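Local atomic coordinates of leucine aminopeptidase (Fimbriiglobus ruber, PDB entry 7D1B), a protein that binds zinc and probably cyclises N-terminal glutamine of peptides to pyroglutamate, as a glutaminyl cyclase of the M28 metallopeptidase family. Residues F205-K219 with L284-P296. Residues are numbered along the deposited sequence; the frame is centred on the assembly and turned at random.
Sequences FFGSEHFANGYTKAK and LDDHIALNEAGIP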
# COMPACT_ATOMS: atom_id res chain seq x y z
N PHE A 205 7.97 0.73 10.15
CA PHE A 205 7.79 1.91 9.31
C PHE A 205 9.08 2.56 8.82
O PHE A 205 9.10 3.76 8.54
CB PHE A 205 6.87 2.98 9.95
CG PHE A 205 5.63 2.41 10.55
CD1 PHE A 205 4.83 1.52 9.82
CD2 PHE A 205 5.27 2.71 11.85
CE1 PHE A 205 3.71 0.95 10.39
CE2 PHE A 205 4.13 2.15 12.44
CZ PHE A 205 3.36 1.27 11.71
N PHE A 206 10.15 1.78 8.62
CA PHE A 206 11.39 2.39 8.13
C PHE A 206 11.20 3.06 6.77
O PHE A 206 11.71 4.16 6.54
CB PHE A 206 12.49 1.35 8.03
CG PHE A 206 13.06 0.91 9.34
CD1 PHE A 206 13.81 1.79 10.12
CD2 PHE A 206 12.91 -0.40 9.78
CE1 PHE A 206 14.39 1.37 11.33
CE2 PHE A 206 13.48 -0.82 10.97
CZ PHE A 206 14.21 0.06 11.73
N GLY A 207 10.50 2.39 5.85
CA GLY A 207 10.38 2.91 4.49
C GLY A 207 9.52 4.15 4.39
O GLY A 207 9.88 5.12 3.73
N SER A 208 8.34 4.14 5.05
CA SER A 208 7.51 5.34 4.99
C SER A 208 8.16 6.51 5.71
O SER A 208 8.06 7.65 5.25
CB SER A 208 6.09 5.05 5.48
OG SER A 208 6.07 4.54 6.81
N GLU A 209 8.85 6.26 6.83
CA GLU A 209 9.55 7.35 7.51
C GLU A 209 10.66 7.90 6.62
O GLU A 209 10.82 9.13 6.52
CB GLU A 209 10.08 6.89 8.86
CG GLU A 209 8.92 6.69 9.82
CD GLU A 209 9.31 6.16 11.18
OE1 GLU A 209 10.51 6.04 11.47
OE2 GLU A 209 8.38 5.87 11.96
N HIS A 210 11.40 7.03 5.93
CA HIS A 210 12.46 7.48 5.04
C HIS A 210 11.89 8.34 3.91
O HIS A 210 12.40 9.42 3.61
CB HIS A 210 13.22 6.29 4.47
CG HIS A 210 14.36 6.68 3.59
ND1 HIS A 210 15.59 7.04 4.09
CD2 HIS A 210 14.45 6.79 2.24
CE1 HIS A 210 16.39 7.35 3.09
NE2 HIS A 210 15.73 7.22 1.96
N PHE A 211 10.82 7.86 3.29
CA PHE A 211 10.20 8.58 2.20
C PHE A 211 9.69 9.94 2.67
O PHE A 211 9.92 10.96 2.01
CB PHE A 211 9.04 7.74 1.66
CG PHE A 211 8.30 8.41 0.52
CD1 PHE A 211 8.69 8.22 -0.79
CD2 PHE A 211 7.21 9.24 0.78
CE1 PHE A 211 8.01 8.86 -1.83
CE2 PHE A 211 6.51 9.87 -0.25
CZ PHE A 211 6.93 9.68 -1.56
N ALA A 212 8.99 9.96 3.80
CA ALA A 212 8.41 11.21 4.28
C ALA A 212 9.50 12.20 4.65
O ALA A 212 9.40 13.38 4.34
CB ALA A 212 7.50 10.93 5.47
N ASN A 213 10.56 11.73 5.32
CA ASN A 213 11.66 12.62 5.67
C ASN A 213 12.33 13.18 4.43
O ASN A 213 12.72 14.35 4.40
CB ASN A 213 12.69 11.89 6.52
CG ASN A 213 12.21 11.67 7.92
OD1 ASN A 213 11.33 12.38 8.40
ND2 ASN A 213 12.80 10.70 8.59
N GLY A 214 12.49 12.35 3.39
CA GLY A 214 13.11 12.83 2.17
C GLY A 214 12.27 13.90 1.51
O GLY A 214 12.80 14.90 1.00
N TYR A 215 10.95 13.73 1.53
CA TYR A 215 10.07 14.75 0.99
C TYR A 215 10.17 16.04 1.79
O TYR A 215 10.29 17.13 1.22
CB TYR A 215 8.62 14.24 0.98
CG TYR A 215 7.63 15.26 0.48
CD1 TYR A 215 7.63 15.66 -0.86
CD2 TYR A 215 6.69 15.81 1.33
CE1 TYR A 215 6.72 16.59 -1.33
CE2 TYR A 215 5.77 16.74 0.87
CZ TYR A 215 5.79 17.13 -0.45
OH TYR A 215 4.86 18.02 -0.94
N THR A 216 10.14 15.94 3.12
CA THR A 216 10.28 17.13 3.95
C THR A 216 11.58 17.88 3.64
O THR A 216 11.58 19.11 3.52
CB THR A 216 10.20 16.75 5.43
OG1 THR A 216 8.90 16.21 5.68
CG2 THR A 216 10.43 17.96 6.33
N LYS A 217 12.68 17.15 3.47
CA LYS A 217 13.96 17.79 3.20
C LYS A 217 13.98 18.44 1.82
O LYS A 217 14.54 19.53 1.65
CB LYS A 217 15.08 16.76 3.32
CG LYS A 217 15.37 16.36 4.75
CD LYS A 217 16.42 15.26 4.81
CE LYS A 217 17.37 15.50 5.96
NZ LYS A 217 16.64 15.95 7.17
N ALA A 218 13.37 17.80 0.83
CA ALA A 218 13.46 18.25 -0.56
C ALA A 218 12.40 19.26 -0.96
O ALA A 218 12.58 19.96 -1.97
CB ALA A 218 13.35 17.05 -1.51
N LYS A 219 11.32 19.38 -0.18
CA LYS A 219 10.08 20.01 -0.64
C LYS A 219 10.29 21.41 -1.20
O LYS A 219 9.74 21.76 -2.25
CB LYS A 219 9.10 20.04 0.54
CG LYS A 219 7.71 20.52 0.23
CD LYS A 219 6.83 20.38 1.46
CE LYS A 219 7.59 20.72 2.74
NZ LYS A 219 6.73 20.69 3.95
N LEU A 284 -1.79 2.39 13.70
CA LEU A 284 -0.49 2.86 13.23
C LEU A 284 -0.13 2.12 11.95
O LEU A 284 -0.25 0.89 11.88
CB LEU A 284 0.57 2.61 14.29
CG LEU A 284 0.38 3.39 15.59
CD1 LEU A 284 1.39 2.92 16.62
CD2 LEU A 284 0.50 4.89 15.33
N ASP A 285 0.32 2.85 10.94
CA ASP A 285 0.63 2.23 9.66
C ASP A 285 1.53 3.18 8.89
O ASP A 285 1.96 4.23 9.40
CB ASP A 285 -0.67 1.88 8.93
CG ASP A 285 -0.56 0.66 8.05
OD1 ASP A 285 0.56 0.25 7.71
OD2 ASP A 285 -1.63 0.11 7.66
N ASP A 286 1.83 2.83 7.64
CA ASP A 286 2.73 3.63 6.81
C ASP A 286 2.19 5.02 6.51
O ASP A 286 2.96 5.87 6.05
CB ASP A 286 3.05 2.88 5.52
CG ASP A 286 4.12 1.81 5.68
OD1 ASP A 286 5.15 2.08 6.34
OD2 ASP A 286 3.95 0.73 5.09
N HIS A 287 0.89 5.28 6.72
CA HIS A 287 0.34 6.61 6.44
C HIS A 287 0.66 7.62 7.53
O HIS A 287 0.51 8.83 7.30
CB HIS A 287 -1.16 6.53 6.21
CG HIS A 287 -1.93 6.11 7.42
ND1 HIS A 287 -1.54 5.05 8.23
CD2 HIS A 287 -3.07 6.60 7.95
CE1 HIS A 287 -2.42 4.92 9.21
NE2 HIS A 287 -3.37 5.83 9.05
N ILE A 288 1.12 7.18 8.70
CA ILE A 288 1.42 8.12 9.78
C ILE A 288 2.55 9.06 9.38
O ILE A 288 2.44 10.28 9.53
CB ILE A 288 1.78 7.35 11.07
CG1 ILE A 288 0.62 6.44 11.50
CG2 ILE A 288 2.23 8.32 12.17
CD1 ILE A 288 -0.60 7.18 11.94
N ALA A 289 3.63 8.51 8.82
CA ALA A 289 4.76 9.36 8.47
C ALA A 289 4.36 10.36 7.39
O ALA A 289 4.83 11.50 7.39
CB ALA A 289 5.93 8.52 7.98
N LEU A 290 3.48 9.94 6.47
CA LEU A 290 3.02 10.84 5.41
C LEU A 290 2.21 12.00 5.98
O LEU A 290 2.47 13.16 5.67
CB LEU A 290 2.21 10.06 4.36
CG LEU A 290 2.93 8.88 3.71
CD1 LEU A 290 2.00 8.21 2.71
CD2 LEU A 290 4.19 9.33 3.01
N ASN A 291 1.25 11.69 6.87
CA ASN A 291 0.48 12.75 7.52
C ASN A 291 1.40 13.70 8.28
O ASN A 291 1.22 14.92 8.24
CB ASN A 291 -0.57 12.16 8.46
CG ASN A 291 -1.81 11.70 7.72
OD1 ASN A 291 -2.52 12.51 7.10
ND2 ASN A 291 -2.11 10.40 7.78
N GLU A 292 2.41 13.15 8.98
CA GLU A 292 3.30 13.99 9.76
C GLU A 292 4.13 14.90 8.88
O GLU A 292 4.57 15.97 9.33
CB GLU A 292 4.16 13.12 10.68
CG GLU A 292 3.30 12.53 11.81
CD GLU A 292 4.04 11.63 12.78
OE1 GLU A 292 5.21 11.30 12.50
OE2 GLU A 292 3.45 11.25 13.81
N ALA A 293 4.35 14.52 7.62
CA ALA A 293 5.03 15.36 6.64
C ALA A 293 4.08 16.31 5.94
O ALA A 293 4.49 16.99 4.99
CB ALA A 293 5.78 14.51 5.63
N GLY A 294 2.83 16.40 6.38
CA GLY A 294 1.89 17.32 5.76
C GLY A 294 1.22 16.81 4.52
O GLY A 294 0.62 17.61 3.79
N ILE A 295 1.29 15.51 4.24
CA ILE A 295 0.58 14.91 3.11
C ILE A 295 -0.66 14.24 3.68
O ILE A 295 -0.53 13.22 4.38
CB ILE A 295 1.46 13.88 2.38
CG1 ILE A 295 2.81 14.48 1.95
CG2 ILE A 295 0.67 13.29 1.21
CD1 ILE A 295 3.80 13.42 1.47
N PRO A 296 -1.87 14.74 3.40
CA PRO A 296 -3.07 14.03 3.88
C PRO A 296 -3.04 12.60 3.38
O PRO A 296 -2.87 12.35 2.19
CB PRO A 296 -4.21 14.83 3.26
CG PRO A 296 -3.64 16.20 2.95
CD PRO A 296 -2.20 15.93 2.60
O HOH W 1 7.71 1.34 5.92
O HOH W 2 4.49 5.66 9.03
O HOH W 3 6.97 17.96 4.87
O HOH W 4 3.93 19.20 3.31
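Asp286 OD1 is gripped from two directions: Ser208 OG donates to it at 2.7 Å, on the anti side and 21° out of the carboxylate plane, and water 1, itself held by Ser208 N, donates a second bond. With chi1 at 57°, OG sits between its own backbone N and carbonyl carbon, where it also accepts from water 2, which ties it to Asp285 O and Ala289 N. A chain of bonds thus links the first turn of helix 206-218 to the backbone of Asp285 and Ala289. Beside it, Phe205 presents CD1 edge-on to Asp286 OD1 at 3.5 Å, ring and carboxylate planes 73° apart, while Asp285 O lies 3.8 Å above the centre of one ring face and Phe205 CE1 is 3.4 Å from Asp285 CA; CZ reaches Leu284 CB. With an alanine here, the backbone of Asp285 would probably lose the ring face it lies against, leaving a gap beside it and Leu284 CB. Further along, small residues let the two axes come within 8.1 Å, at 16° to each other: Ala212 CB meets Ala289 O at 3.3 Å and also touches the methyls of Ala289 and Ala293. Toward the sheet, Phe211 CD2 touches Leu290 CD2, and Tyr215 CD2 meets Ile295 CD1 at 3.8 Å, the tyrosine hydroxyl bonded to Tyr226 N. Gly294, at positive phi, closes helix 287-292 in a Schellman motif; waters 3 and 4 join Ala293 O to Lys219 NZ. The two helices lie side by side against the central mixed sheet of an M28 zinc exopeptidase fold, and the placement of Asp285 beside Asp233 and Asp299, its side chain about 8 Å from the bound zinc, is consistent with a part in the carboxylic-acid hydrogen-bond network described for M28 glutaminyl cyclases.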